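Local coordinates for probable arylamine n-acetyl transferase (Mycobacterium abscessus, PDB 4GUZ), which probably transfers the acetyl group of acetyl-coenzyme A to arylamine-type substrates, as other arylamine N-acetyltransferases do, at residues E33-L38 with W128-G133; L38-V43 with I225-A230; L44-E49 with A68-S73; G102-G107 with V132-S137. One frame throughout, in Å; residues are numbered along the deposited sequence.

In the fold
Helix 32-45 runs through three of the four contacts. Its first half lies on strand 126-130 in interaction 1, its middle faces the hairpin of strands 221-226 and 229-234 in interaction 2, and its C-terminal end continues into the segment that meets helix 63-72 in interaction 3. Interactions 1 and 3 are buried: the first sets a leucine against a cysteine sulfur and a tryptophan, the other an isoleucine against two leucines, with bridging waters. Interaction 2 is half buried, with a methyl contact and a water inside and an arginine outside. Interaction 4 lies at the surface, where an aromatic edge meets a methionine and a valine. Its loop follows D131, so 128-133 and 132-137 share V132 and G133.

Interaction 1. Residues E33-L38 with W128-G133; sequences ETLRRL and WLCDVG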
loop_
_atom_site.group_PDB
_atom_site.type_symbol
_atom_site.label_atom_id
_atom_site.label_comp_id
_atom_site.label_asym_id
_atom_site.label_seq_id
_atom_site.Cartn_x
_atom_site.Cartn_y
_atom_site.Cartn_z
ATOM N N GLU A 33 -14.092 -12.246 -9.286
ATOM C CA GLU A 33 -13.148 -12.286 -10.407
ATOM C C GLU A 33 -12.735 -10.864 -10.809
ATOM O O GLU A 33 -11.564 -10.643 -11.096
ATOM C CB GLU A 33 -13.693 -13.100 -11.601
ATOM C CG GLU A 33 -12.827 -14.311 -11.947
ATOM C CD GLU A 33 -12.126 -15.028 -10.803
ATOM O OE1 GLU A 33 -12.796 -15.377 -9.803
ATOM O OE2 GLU A 33 -10.893 -15.225 -10.903
ATOM N N THR A 34 -13.661 -9.904 -10.731
ATOM C CA THR A 34 -13.366 -8.503 -11.023
ATOM C C THR A 34 -12.405 -7.947 -9.949
ATOM O O THR A 34 -11.398 -7.341 -10.300
ATOM C CB THR A 34 -14.656 -7.694 -11.132
ATOM O OG1 THR A 34 -15.377 -8.190 -12.262
ATOM C CG2 THR A 34 -14.402 -6.178 -11.328
ATOM N N LEU A 35 -12.700 -8.206 -8.659
ATOM C CA LEU A 35 -11.871 -7.756 -7.534
ATOM C C LEU A 35 -10.450 -8.282 -7.666
ATOM O O LEU A 35 -9.503 -7.540 -7.419
ATOM C CB LEU A 35 -12.500 -8.212 -6.201
ATOM C CG LEU A 35 -11.824 -7.724 -4.911
ATOM C CD1 LEU A 35 -11.909 -6.209 -4.778
ATOM C CD2 LEU A 35 -12.414 -8.409 -3.689
ATOM N N ARG A 36 -10.294 -9.562 -8.065
ATOM C CA ARG A 36 -8.983 -10.172 -8.263
ATOM C C ARG A 36 -8.201 -9.422 -9.323
ATOM O O ARG A 36 -7.029 -9.114 -9.110
ATOM C CB ARG A 36 -9.099 -11.675 -8.634
ATOM C CG ARG A 36 -9.294 -12.548 -7.400
ATOM C CD ARG A 36 -9.628 -13.994 -7.722
ATOM N NE ARG A 36 -10.080 -14.675 -6.506
ATOM C CZ ARG A 36 -9.857 -15.953 -6.211
ATOM N NH1 ARG A 36 -9.205 -16.738 -7.065
ATOM N NH2 ARG A 36 -10.288 -16.458 -5.063
ATOM N N ARG A 37 -8.847 -9.113 -10.453
ATOM C CA ARG A 37 -8.176 -8.398 -11.546
ATOM C C ARG A 37 -7.849 -6.958 -11.144
ATOM O O ARG A 37 -6.801 -6.453 -11.540
ATOM C CB ARG A 37 -9.008 -8.429 -12.835
ATOM C CG ARG A 37 -9.149 -9.852 -13.409
ATOM C CD ARG A 37 -9.491 -9.915 -14.899
ATOM N NE ARG A 37 -10.593 -9.038 -15.317
ATOM C CZ ARG A 37 -11.882 -9.230 -15.043
ATOM N NH1 ARG A 37 -12.266 -10.263 -14.300
ATOM N NH2 ARG A 37 -12.793 -8.372 -15.484
ATOM N N LEU A 38 -8.717 -6.327 -10.322
ATOM C CA LEU A 38 -8.534 -4.944 -9.839
ATOM C C LEU A 38 -7.328 -4.858 -8.918
ATOM O O LEU A 38 -6.458 -4.022 -9.123
ATOM C CB LEU A 38 -9.773 -4.427 -9.101
ATOM C CG LEU A 38 -10.998 -4.040 -9.922
ATOM C CD1 LEU A 38 -12.145 -3.709 -9.013
ATOM C CD2 LEU A 38 -10.719 -2.837 -10.810
ATOM N N TRP A 128 -13.273 -10.442 2.109
ATOM C CA TRP A 128 -12.008 -10.424 1.389
ATOM C C TRP A 128 -11.169 -9.228 1.770
ATOM O O TRP A 128 -11.578 -8.085 1.556
ATOM C CB TRP A 128 -12.280 -10.408 -0.124
ATOM C CG TRP A 128 -12.920 -11.680 -0.591
ATOM C CD1 TRP A 128 -14.252 -11.960 -0.628
ATOM C CD2 TRP A 128 -12.243 -12.873 -1.013
ATOM N NE1 TRP A 128 -14.453 -13.246 -1.073
ATOM C CE2 TRP A 128 -13.238 -13.839 -1.298
ATOM C CE3 TRP A 128 -10.894 -13.225 -1.173
ATOM C CZ2 TRP A 128 -12.927 -15.124 -1.766
ATOM C CZ3 TRP A 128 -10.589 -14.499 -1.626
ATOM C CH2 TRP A 128 -11.601 -15.431 -1.925
ATOM N N LEU A 129 -9.965 -9.491 2.283
ATOM C CA LEU A 129 -9.041 -8.425 2.648
ATOM C C LEU A 129 -8.336 -7.912 1.406
ATOM O O LEU A 129 -7.698 -8.701 0.699
ATOM C CB LEU A 129 -8.014 -8.942 3.676
ATOM C CG LEU A 129 -6.915 -7.937 4.081
ATOM C CD1 LEU A 129 -7.506 -6.748 4.782
ATOM C CD2 LEU A 129 -5.812 -8.633 4.883
ATOM N N CYS A 130 -8.434 -6.596 1.137
ATOM C CA CYS A 130 -7.735 -6.000 0.001
ATOM C C CYS A 130 -6.647 -5.072 0.539
ATOM O O CYS A 130 -6.879 -3.876 0.778
ATOM C CB CYS A 130 -8.696 -5.277 -0.938
ATOM S SG CYS A 130 -9.916 -6.365 -1.725
ATOM N N ASP A 131 -5.450 -5.640 0.747
ATOM C CA ASP A 131 -4.283 -4.888 1.248
ATOM C C ASP A 131 -3.525 -4.394 0.030
ATOM O O ASP A 131 -2.554 -5.011 -0.415
ATOM C CB ASP A 131 -3.441 -5.782 2.143
ATOM C CG ASP A 131 -2.373 -5.046 2.936
ATOM O OD1 ASP A 131 -2.284 -3.805 2.806
ATOM O OD2 ASP A 131 -1.632 -5.712 3.677
ATOM N N VAL A 132 -4.017 -3.313 -0.563
ATOM C CA VAL A 132 -3.518 -2.822 -1.859
ATOM C C VAL A 132 -2.380 -1.786 -1.775
ATOM O O VAL A 132 -1.729 -1.540 -2.793
ATOM C CB VAL A 132 -4.665 -2.254 -2.743
ATOM C CG1 VAL A 132 -5.745 -3.314 -3.014
ATOM C CG2 VAL A 132 -5.266 -0.970 -2.152
ATOM N N GLY A 133 -2.194 -1.166 -0.619
ATOM C CA GLY A 133 -1.221 -0.087 -0.471
ATOM C C GLY A 133 -0.083 -0.296 0.494
ATOM O O GLY A 133 0.420 0.678 1.035
#
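W128 meets the helix with two different parts of its side chain. Near the backbone, its CB lies 4.1 Å from CD2 of L35. Further out, CH2 of the indole comes 3.6 Å from NH2 of R36. The arginine chain runs extended from CG to NE, which carries the guanidinium along to the indole; it presents an edge to CH2, its plane turned 69° from that of the ring. Arginine suits this border because its long chain lets the terminal NH2 reach the six-membered part of the indole from a partly exposed position. Two residues on, C130 again faces the helix. Its SG sits against the fork of L35, 3.6 Å from CD1 and 3.8 Å from CD2. With CG anti to the backbone N (chi1 -175°), L35 directs both methyls at the strand, and a small, weakly polar thiol fits snugly against them. F86 of helix 79-92 and V121 of the neighbouring strand also touch the side chain of C130. D131 takes no part in this packing; its carboxylate is hydrogen-bonded to H116 and H189, and with C79 and H116 it forms what is probably the Cys-His-Asp triad of this family. The short helix and strand axes are inclined by only 21°. No hydrogen bond crosses between these segments; they meet by van der Waals contact, with the one charged group involved, that of R36, at the partly exposed border.

Interaction 2. Residues L38-V43 with I225-A230; sequences LQRGHV and ISPDHA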
loop_
_atom_site.group_PDB
_atom_site.type_symbol
_atom_site.label_atom_id
_atom_site.label_comp_id
_atom_site.label_asym_id
_atom_site.label_seq_id
_atom_site.Cartn_x
_atom_site.Cartn_y
_atom_site.Cartn_z
ATOM N N LEU A 38 -8.717 -6.327 -10.322
ATOM C CA LEU A 38 -8.534 -4.944 -9.839
ATOM C C LEU A 38 -7.328 -4.858 -8.918
ATOM O O LEU A 38 -6.458 -4.022 -9.123
ATOM C CB LEU A 38 -9.773 -4.427 -9.101
ATOM C CG LEU A 38 -10.998 -4.040 -9.922
ATOM C CD1 LEU A 38 -12.145 -3.709 -9.013
ATOM C CD2 LEU A 38 -10.719 -2.837 -10.810
ATOM N N GLN A 39 -7.267 -5.739 -7.921
ATOM C CA GLN A 39 -6.153 -5.731 -6.990
ATOM C C GLN A 39 -4.817 -6.059 -7.693
ATOM O O GLN A 39 -3.839 -5.350 -7.472
ATOM C CB GLN A 39 -6.402 -6.693 -5.827
ATOM C CG GLN A 39 -5.237 -6.666 -4.834
ATOM C CD GLN A 39 -5.576 -7.054 -3.423
ATOM O OE1 GLN A 39 -6.734 -7.099 -3.013
ATOM N NE2 GLN A 39 -4.550 -7.131 -2.593
ATOM N N ARG A 40 -4.767 -7.114 -8.529
ATOM C CA ARG A 40 -3.524 -7.471 -9.208
ATOM C C ARG A 40 -2.990 -6.301 -10.044
ATOM O O ARG A 40 -1.817 -5.968 -9.930
ATOM C CB ARG A 40 -3.695 -8.734 -10.077
ATOM C CG ARG A 40 -2.355 -9.335 -10.494
ATOM C CD ARG A 40 -2.517 -10.599 -11.306
ATOM N NE ARG A 40 -1.274 -11.010 -11.972
ATOM C CZ ARG A 40 -0.492 -12.009 -11.575
ATOM N NH1 ARG A 40 -0.791 -12.700 -10.480
ATOM N NH2 ARG A 40 0.589 -12.331 -12.272
ATOM N N GLY A 41 -3.857 -5.680 -10.841
ATOM C CA GLY A 41 -3.483 -4.547 -11.685
ATOM C C GLY A 41 -3.041 -3.335 -10.882
ATOM O O GLY A 41 -2.074 -2.668 -11.256
ATOM N N HIS A 42 -3.750 -3.035 -9.787
ATOM C CA HIS A 42 -3.447 -1.875 -8.927
ATOM C C HIS A 42 -2.064 -2.049 -8.297
ATOM O O HIS A 42 -1.203 -1.162 -8.429
ATOM C CB HIS A 42 -4.538 -1.657 -7.839
ATOM C CG HIS A 42 -4.230 -0.543 -6.875
ATOM N ND1 HIS A 42 -4.921 0.648 -6.907
ATOM C CD2 HIS A 42 -3.268 -0.467 -5.917
ATOM C CE1 HIS A 42 -4.357 1.415 -5.986
ATOM N NE2 HIS A 42 -3.357 0.782 -5.367
ATOM N N VAL A 43 -1.848 -3.201 -7.650
ATOM C CA VAL A 43 -0.601 -3.503 -6.940
ATOM C C VAL A 43 0.590 -3.480 -7.923
ATOM O O VAL A 43 1.600 -2.861 -7.619
ATOM C CB VAL A 43 -0.702 -4.829 -6.142
ATOM C CG1 VAL A 43 0.639 -5.214 -5.538
ATOM C CG2 VAL A 43 -1.758 -4.721 -5.051
ATOM N N ILE A 225 6.573 -4.421 -6.278
ATOM C CA ILE A 225 6.473 -5.879 -6.184
ATOM C C ILE A 225 5.981 -6.429 -7.532
ATOM O O ILE A 225 5.264 -5.754 -8.279
ATOM C CB ILE A 225 5.613 -6.343 -4.962
ATOM C CG1 ILE A 225 5.795 -7.857 -4.651
ATOM C CG2 ILE A 225 4.145 -5.915 -5.093
ATOM C CD1 ILE A 225 5.300 -8.383 -3.250
ATOM N N SER A 226 6.461 -7.630 -7.854
ATOM C CA SER A 226 6.148 -8.392 -9.049
ATOM C C SER A 226 5.794 -9.812 -8.608
ATOM O O SER A 226 6.102 -10.170 -7.465
ATOM C CB SER A 226 7.367 -8.406 -9.982
ATOM O OG SER A 226 7.752 -7.103 -10.394
ATOM N N PRO A 227 5.275 -10.703 -9.493
ATOM C CA PRO A 227 5.009 -12.086 -9.054
ATOM C C PRO A 227 6.260 -12.844 -8.555
ATOM O O PRO A 227 6.137 -13.695 -7.667
ATOM C CB PRO A 227 4.438 -12.742 -10.318
ATOM C CG PRO A 227 3.825 -11.609 -11.084
ATOM C CD PRO A 227 4.831 -10.494 -10.889
ATOM N N ASP A 228 7.452 -12.538 -9.094
ATOM C CA ASP A 228 8.647 -13.282 -8.705
ATOM C C ASP A 228 9.835 -12.359 -8.380
ATOM O O ASP A 228 11.003 -12.770 -8.478
ATOM C CB ASP A 228 9.011 -14.300 -9.822
ATOM C CG ASP A 228 10.030 -15.366 -9.436
ATOM O OD1 ASP A 228 9.922 -15.918 -8.324
ATOM O OD2 ASP A 228 10.952 -15.629 -10.248
ATOM N N HIS A 229 9.531 -11.139 -7.882
ATOM C CA HIS A 229 10.581 -10.178 -7.552
ATOM C C HIS A 229 10.042 -8.980 -6.813
ATOM O O HIS A 229 8.868 -8.667 -6.943
ATOM C CB HIS A 229 11.254 -9.675 -8.845
ATOM C CG HIS A 229 12.708 -9.372 -8.681
ATOM N ND1 HIS A 229 13.646 -10.382 -8.549
ATOM C CD2 HIS A 229 13.340 -8.176 -8.636
ATOM C CE1 HIS A 229 14.814 -9.772 -8.422
ATOM N NE2 HIS A 229 14.677 -8.443 -8.469
ATOM N N ALA A 230 10.934 -8.261 -6.103
ATOM C CA ALA A 230 10.607 -7.001 -5.434
ATOM C C ALA A 230 11.835 -6.133 -5.273
ATOM O O ALA A 230 12.957 -6.635 -5.251
ATOM C CB ALA A 230 9.987 -7.260 -4.068
HETATM O O HOH W 1 4.365 -2.693 -7.377
#
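R40 reaches from helix 32-45 to P227, and its length is what spans the gap. From CB the chain leaves the helix with CG anti to the backbone N (chi1 -165°), then continues extended through CG and CD to NE. None of these atoms touches the facing segment; the first contact comes at the guanidinium, where NH2 lies 3.5 Å from CG of P227. The other terminal nitrogen, NH1, forms a salt bridge with E153. The two side chains meet at about a right angle, and arginine suits the place because its end can touch the apolar CG of a proline while its charge is paired with E153. P227 belongs to a type I beta turn from S226 to H229; at its base S226 N donates to H229 O at 2.8 Å, a bond of the hairpin ladder. Proline fits the second position of such a turn, where its ring already fixes phi near the value required. The turn joins strands 221-226 and 229-234 as a hairpin in the second sheet, so the contact sets helix 32-45 of the N-terminal helical part against the beta part of the enzyme. Deeper in, V43 CG1 packs on I225 CG2 at 3.6 Å. Beta-branched residues place methyls close to their own backbones, which suits a helix and strand lying this near each other. Beside them a water sits 2.8 Å from V43 O and accepts a hydrogen bond from I225 N at 3.0 Å. L139 lies against V43, and W155 against I225.

Interaction 3. Residues L44-E49 with A68-S73; sequences LNIKWE and AKLLRS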
loop_
_atom_site.group_PDB
_atom_site.type_symbol
_atom_site.label_atom_id
_atom_site.label_comp_id
_atom_site.label_asym_id
_atom_site.label_seq_id
_atom_site.Cartn_x
_atom_site.Cartn_y
_atom_site.Cartn_z
ATOM N N LEU A 44 0.420 -4.036 -9.123
ATOM C CA LEU A 44 1.499 -4.072 -10.106
ATOM C C LEU A 44 1.824 -2.711 -10.766
ATOM O O LEU A 44 2.992 -2.461 -11.061
ATOM C CB LEU A 44 1.177 -5.091 -11.210
ATOM C CG LEU A 44 1.356 -6.562 -10.832
ATOM C CD1 LEU A 44 0.846 -7.477 -11.940
ATOM C CD2 LEU A 44 2.814 -6.881 -10.467
ATOM N N ASN A 45 0.828 -1.834 -10.969
ATOM C CA ASN A 45 1.061 -0.597 -11.725
ATOM C C ASN A 45 1.068 0.711 -10.905
ATOM O O ASN A 45 1.805 1.634 -11.263
ATOM C CB ASN A 45 0.014 -0.489 -12.823
ATOM C CG ASN A 45 0.118 -1.621 -13.821
ATOM O OD1 ASN A 45 1.021 -1.656 -14.654
ATOM N ND2 ASN A 45 -0.792 -2.576 -13.747
ATOM N N ILE A 46 0.263 0.821 -9.837
ATOM C CA ILE A 46 0.283 2.068 -9.044
ATOM C C ILE A 46 1.568 2.061 -8.242
ATOM O O ILE A 46 1.841 1.103 -7.528
ATOM C CB ILE A 46 -0.972 2.253 -8.150
ATOM C CG1 ILE A 46 -2.308 2.059 -8.945
ATOM C CG2 ILE A 46 -0.921 3.595 -7.407
ATOM C CD1 ILE A 46 -2.701 3.188 -9.937
ATOM N N LYS A 47 2.362 3.133 -8.373
ATOM C CA LYS A 47 3.680 3.198 -7.761
ATOM C C LYS A 47 3.584 3.450 -6.277
ATOM O O LYS A 47 2.571 3.981 -5.806
ATOM C CB LYS A 47 4.551 4.227 -8.485
ATOM C CG LYS A 47 5.013 3.750 -9.859
ATOM C CD LYS A 47 5.344 4.909 -10.787
ATOM C CE LYS A 47 5.761 4.472 -12.175
ATOM N NZ LYS A 47 4.690 3.741 -12.906
ATOM N N TRP A 48 4.614 3.032 -5.526
ATOM C CA TRP A 48 4.603 3.164 -4.068
ATOM C C TRP A 48 5.812 3.942 -3.602
ATOM O O TRP A 48 6.940 3.541 -3.855
ATOM C CB TRP A 48 4.532 1.792 -3.374
ATOM C CG TRP A 48 4.022 1.863 -1.954
ATOM C CD1 TRP A 48 2.772 1.535 -1.525
ATOM C CD2 TRP A 48 4.723 2.374 -0.799
ATOM N NE1 TRP A 48 2.673 1.721 -0.165
ATOM C CE2 TRP A 48 3.835 2.297 0.296
ATOM C CE3 TRP A 48 6.019 2.884 -0.581
ATOM C CZ2 TRP A 48 4.204 2.686 1.588
ATOM C CZ3 TRP A 48 6.369 3.310 0.693
ATOM C CH2 TRP A 48 5.476 3.189 1.765
ATOM N N GLU A 49 5.576 5.071 -2.922
ATOM C CA GLU A 49 6.630 5.951 -2.397
ATOM C C GLU A 49 6.049 6.950 -1.400
ATOM O O GLU A 49 4.839 7.167 -1.385
ATOM C CB GLU A 49 7.352 6.684 -3.545
ATOM C CG GLU A 49 6.385 7.402 -4.460
ATOM C CD GLU A 49 6.659 8.863 -4.744
ATOM O OE1 GLU A 49 6.901 9.629 -3.786
ATOM O OE2 GLU A 49 6.575 9.250 -5.930
ATOM N N ALA A 68 -4.464 12.534 -10.236
ATOM C CA ALA A 68 -3.583 13.343 -11.092
ATOM C C ALA A 68 -2.109 12.970 -10.835
ATOM O O ALA A 68 -1.362 12.752 -11.781
ATOM C CB ALA A 68 -3.812 14.832 -10.840
ATOM N N LYS A 69 -1.706 12.837 -9.559
ATOM C CA LYS A 69 -0.342 12.438 -9.213
ATOM C C LYS A 69 -0.058 10.971 -9.627
ATOM O O LYS A 69 0.908 10.723 -10.347
ATOM C CB LYS A 69 -0.113 12.632 -7.706
ATOM C CG LYS A 69 1.290 12.279 -7.210
ATOM C CD LYS A 69 1.241 12.111 -5.713
ATOM C CE LYS A 69 2.570 11.799 -5.111
ATOM N NZ LYS A 69 2.437 11.581 -3.652
ATOM N N LEU A 70 -0.913 10.020 -9.211
ATOM C CA LEU A 70 -0.690 8.580 -9.444
ATOM C C LEU A 70 -0.911 8.085 -10.875
ATOM O O LEU A 70 -0.286 7.096 -11.262
ATOM C CB LEU A 70 -1.540 7.715 -8.477
ATOM C CG LEU A 70 -1.250 7.918 -6.988
ATOM C CD1 LEU A 70 -1.844 6.813 -6.133
ATOM C CD2 LEU A 70 0.204 7.978 -6.718
ATOM N N LEU A 71 -1.787 8.730 -11.654
ATOM C CA LEU A 71 -2.074 8.232 -12.997
ATOM C C LEU A 71 -1.528 9.142 -14.124
ATOM O O LEU A 71 -1.481 8.700 -15.275
ATOM C CB LEU A 71 -3.603 8.074 -13.207
ATOM C CG LEU A 71 -4.476 7.341 -12.177
ATOM C CD1 LEU A 71 -5.949 7.417 -12.575
ATOM C CD2 LEU A 71 -4.093 5.871 -12.053
ATOM N N ARG A 72 -1.182 10.406 -13.815
ATOM C CA ARG A 72 -0.786 11.366 -14.853
ATOM C C ARG A 72 0.612 11.998 -14.660
ATOM O O ARG A 72 0.993 12.892 -15.416
ATOM C CB ARG A 72 -1.861 12.458 -14.975
ATOM C CG ARG A 72 -3.224 11.856 -15.304
ATOM C CD ARG A 72 -4.254 12.871 -15.751
ATOM N NE ARG A 72 -4.850 13.591 -14.632
ATOM C CZ ARG A 72 -6.088 13.409 -14.189
ATOM N NH1 ARG A 72 -6.873 12.497 -14.746
ATOM N NH2 ARG A 72 -6.552 14.136 -13.185
ATOM N N SER A 73 1.395 11.493 -13.707
ATOM C CA SER A 73 2.759 11.941 -13.493
ATOM C C SER A 73 3.630 10.732 -13.097
ATOM O O SER A 73 3.079 9.745 -12.585
ATOM C CB SER A 73 2.820 13.057 -12.453
ATOM O OG SER A 73 2.682 12.579 -11.126
HETATM O O HOH W 2 1.637 5.631 -9.781
HETATM O O HOH W 3 4.758 10.769 -2.398
#
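With CG2 anti to the backbone N and CG1 beside that nitrogen (chi1 -50°), I46 sends CG2 to CD1 of L70 at 3.6 Å; a further bend at chi2 brings its CD1 to within 3.7 Å of CD2 of L71. Isoleucine suits a position just past a helix end, where its two branches can reach two side chains at once. Water then joins the backbones: one molecule accepts from K47 N at 3.0 Å and donates to L70 O at 2.8 Å. A second water links E49 OE1 to K69 NZ, whose own separation is 4.9 Å. These opposite charges have direct partners too, R75 for E49, and D52 and E81 for K69. Just past the helical stretch, S73 OG donates to K69 O at 2.7 Å, in the carbonyl plane and on a lone pair, linking the departing chain back to the helix. F21 of helix 15-21 covers both I46 and L71, and L85 of helix 79-92 lies against I46 and L70, while the short, weakly bonded strand 48-49 then lies beside strand 221-226.

Interaction 4. Residues G102-G107 with V132-S137; sequences GRVQMG and VGFGTS
The backbone N of F134, whose ring makes this contact, donates to S137 OG at 2.8 Å with an N-H...O angle of 155°, and the same hydroxyl also bonds to D131 O. Serine suits the place because its OG reaches back across the bend to two backbone groups, accepting from the amide of F134 and donating to the carbonyl of D131. T136 is the centre of an inverse gamma turn within it. G135 takes backbone angles at which a side chain would collide with the preceding carbonyl. From this compact loop the F134 ring extends towards strand 96-104, its CG anti to the backbone N (chi1 -174°). The loop follows strand 126-130 and the D131 of the probable Cys-His-Asp triad, while strand 96-104 pairs with strand 116-123 in the eight-stranded sheet. H116 meets F134 edge-to-face, so the phenylalanine probably borders the active site, as the corresponding loop does in related N-acetyltransferases. Across the contact it is the ring edge that is used. M106 SD lies 4.0 Å from CZ and 5.4 Å from the ring centroid, 89° off the normal, a Met-aromatic contact in which the sulfur faces the hydrogen-bearing rim. Bends at both chi2 and chi3 fold the methionine back towards the ring, something a flexible thioether allows. V104 adds its CG1 methyl at the same edge, 4.1 Å from CE1, its CB pointing toward the loop, so that a methyl close to the backbone can meet the ring. R188 of strand 185-196 also touches F134.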
loop_
_atom_site.group_PDB
_atom_site.type_symbol
_atom_site.label_atom_id
_atom_site.label_comp_id
_atom_site.label_asym_id
_atom_site.label_seq_id
_atom_site.Cartn_x
_atom_site.Cartn_y
_atom_site.Cartn_z
ATOM N N GLY A 102 -4.684 -1.070 10.124
ATOM C CA GLY A 102 -3.787 -2.078 10.684
ATOM C C GLY A 102 -2.614 -1.455 11.423
ATOM O O GLY A 102 -2.274 -0.295 11.186
ATOM N N ARG A 103 -1.999 -2.227 12.333
ATOM C CA ARG A 103 -0.806 -1.838 13.109
ATOM C C ARG A 103 0.397 -2.551 12.488
ATOM O O ARG A 103 0.466 -3.773 12.585
ATOM C CB ARG A 103 -0.967 -2.259 14.581
ATOM C CG ARG A 103 -2.184 -1.679 15.273
ATOM C CD ARG A 103 -2.347 -2.287 16.655
ATOM N NE ARG A 103 -3.577 -1.818 17.291
ATOM C CZ ARG A 103 -3.693 -0.656 17.923
ATOM N NH1 ARG A 103 -2.644 0.152 18.043
ATOM N NH2 ARG A 103 -4.848 -0.309 18.475
ATOM N N VAL A 104 1.297 -1.819 11.799
ATOM C CA VAL A 104 2.459 -2.427 11.140
ATOM C C VAL A 104 3.492 -2.768 12.202
ATOM O O VAL A 104 4.119 -1.884 12.790
ATOM C CB VAL A 104 3.048 -1.587 9.982
ATOM C CG1 VAL A 104 4.201 -2.329 9.303
ATOM C CG2 VAL A 104 1.976 -1.251 8.951
ATOM N N GLN A 105 3.694 -4.055 12.402
ATOM C CA GLN A 105 4.573 -4.600 13.432
ATOM C C GLN A 105 5.945 -5.000 12.937
ATOM O O GLN A 105 6.928 -4.805 13.667
ATOM C CB GLN A 105 3.912 -5.837 14.079
ATOM C CG GLN A 105 2.655 -5.522 14.924
ATOM C CD GLN A 105 2.872 -4.559 16.087
ATOM O OE1 GLN A 105 2.090 -3.631 16.306
ATOM N NE2 GLN A 105 3.920 -4.749 16.862
ATOM N N MET A 106 6.017 -5.636 11.758
ATOM C CA MET A 106 7.261 -6.179 11.165
ATOM C C MET A 106 8.066 -6.982 12.190
ATOM O O MET A 106 9.275 -6.744 12.350
ATOM C CB MET A 106 8.125 -5.064 10.538
ATOM C CG MET A 106 7.444 -4.319 9.385
ATOM S SD MET A 106 6.760 -5.371 8.058
ATOM C CE MET A 106 8.265 -5.890 7.225
ATOM N N GLY A 107 7.378 -7.882 12.910
ATOM C CA GLY A 107 7.981 -8.760 13.914
ATOM C C GLY A 107 8.029 -8.274 15.353
ATOM O O GLY A 107 8.217 -9.084 16.264
ATOM N N VAL A 132 -4.017 -3.313 -0.563
ATOM C CA VAL A 132 -3.518 -2.822 -1.859
ATOM C C VAL A 132 -2.380 -1.786 -1.775
ATOM O O VAL A 132 -1.729 -1.540 -2.793
ATOM C CB VAL A 132 -4.665 -2.254 -2.743
ATOM C CG1 VAL A 132 -5.745 -3.314 -3.014
ATOM C CG2 VAL A 132 -5.266 -0.970 -2.152
ATOM N N GLY A 133 -2.194 -1.166 -0.619
ATOM C CA GLY A 133 -1.221 -0.087 -0.471
ATOM C C GLY A 133 -0.083 -0.296 0.494
ATOM O O GLY A 133 0.420 0.678 1.035
ATOM N N PHE A 134 0.409 -1.538 0.643
ATOM C CA PHE A 134 1.515 -1.825 1.553
ATOM C C PHE A 134 2.893 -1.675 0.861
ATOM O O PHE A 134 3.897 -1.537 1.553
ATOM C CB PHE A 134 1.341 -3.235 2.159
ATOM C CG PHE A 134 2.348 -3.618 3.230
ATOM C CD1 PHE A 134 2.195 -3.179 4.540
ATOM C CD2 PHE A 134 3.443 -4.424 2.924
ATOM C CE1 PHE A 134 3.126 -3.533 5.526
ATOM C CE2 PHE A 134 4.378 -4.772 3.911
ATOM C CZ PHE A 134 4.212 -4.325 5.203
ATOM N N GLY A 135 2.933 -1.640 -0.464
ATOM C CA GLY A 135 4.199 -1.553 -1.197
ATOM C C GLY A 135 4.516 -2.956 -1.670
ATOM O O GLY A 135 4.251 -3.279 -2.826
ATOM N N THR A 136 4.916 -3.853 -0.728
ATOM C CA THR A 136 5.134 -5.285 -1.048
ATOM C C THR A 136 3.832 -5.999 -0.749
ATOM O O THR A 136 3.774 -7.005 -0.036
ATOM C CB THR A 136 6.343 -5.862 -0.303
ATOM O OG1 THR A 136 6.218 -5.572 1.094
ATOM C CG2 THR A 136 7.672 -5.336 -0.849
ATOM N N SER A 137 2.777 -5.459 -1.317
ATOM C CA SER A 137 1.415 -5.869 -1.116
ATOM C C SER A 137 1.068 -7.232 -1.707
ATOM O O SER A 137 1.586 -7.610 -2.761
ATOM C CB SER A 137 0.488 -4.839 -1.770
ATOM O OG SER A 137 0.032 -3.897 -0.818
#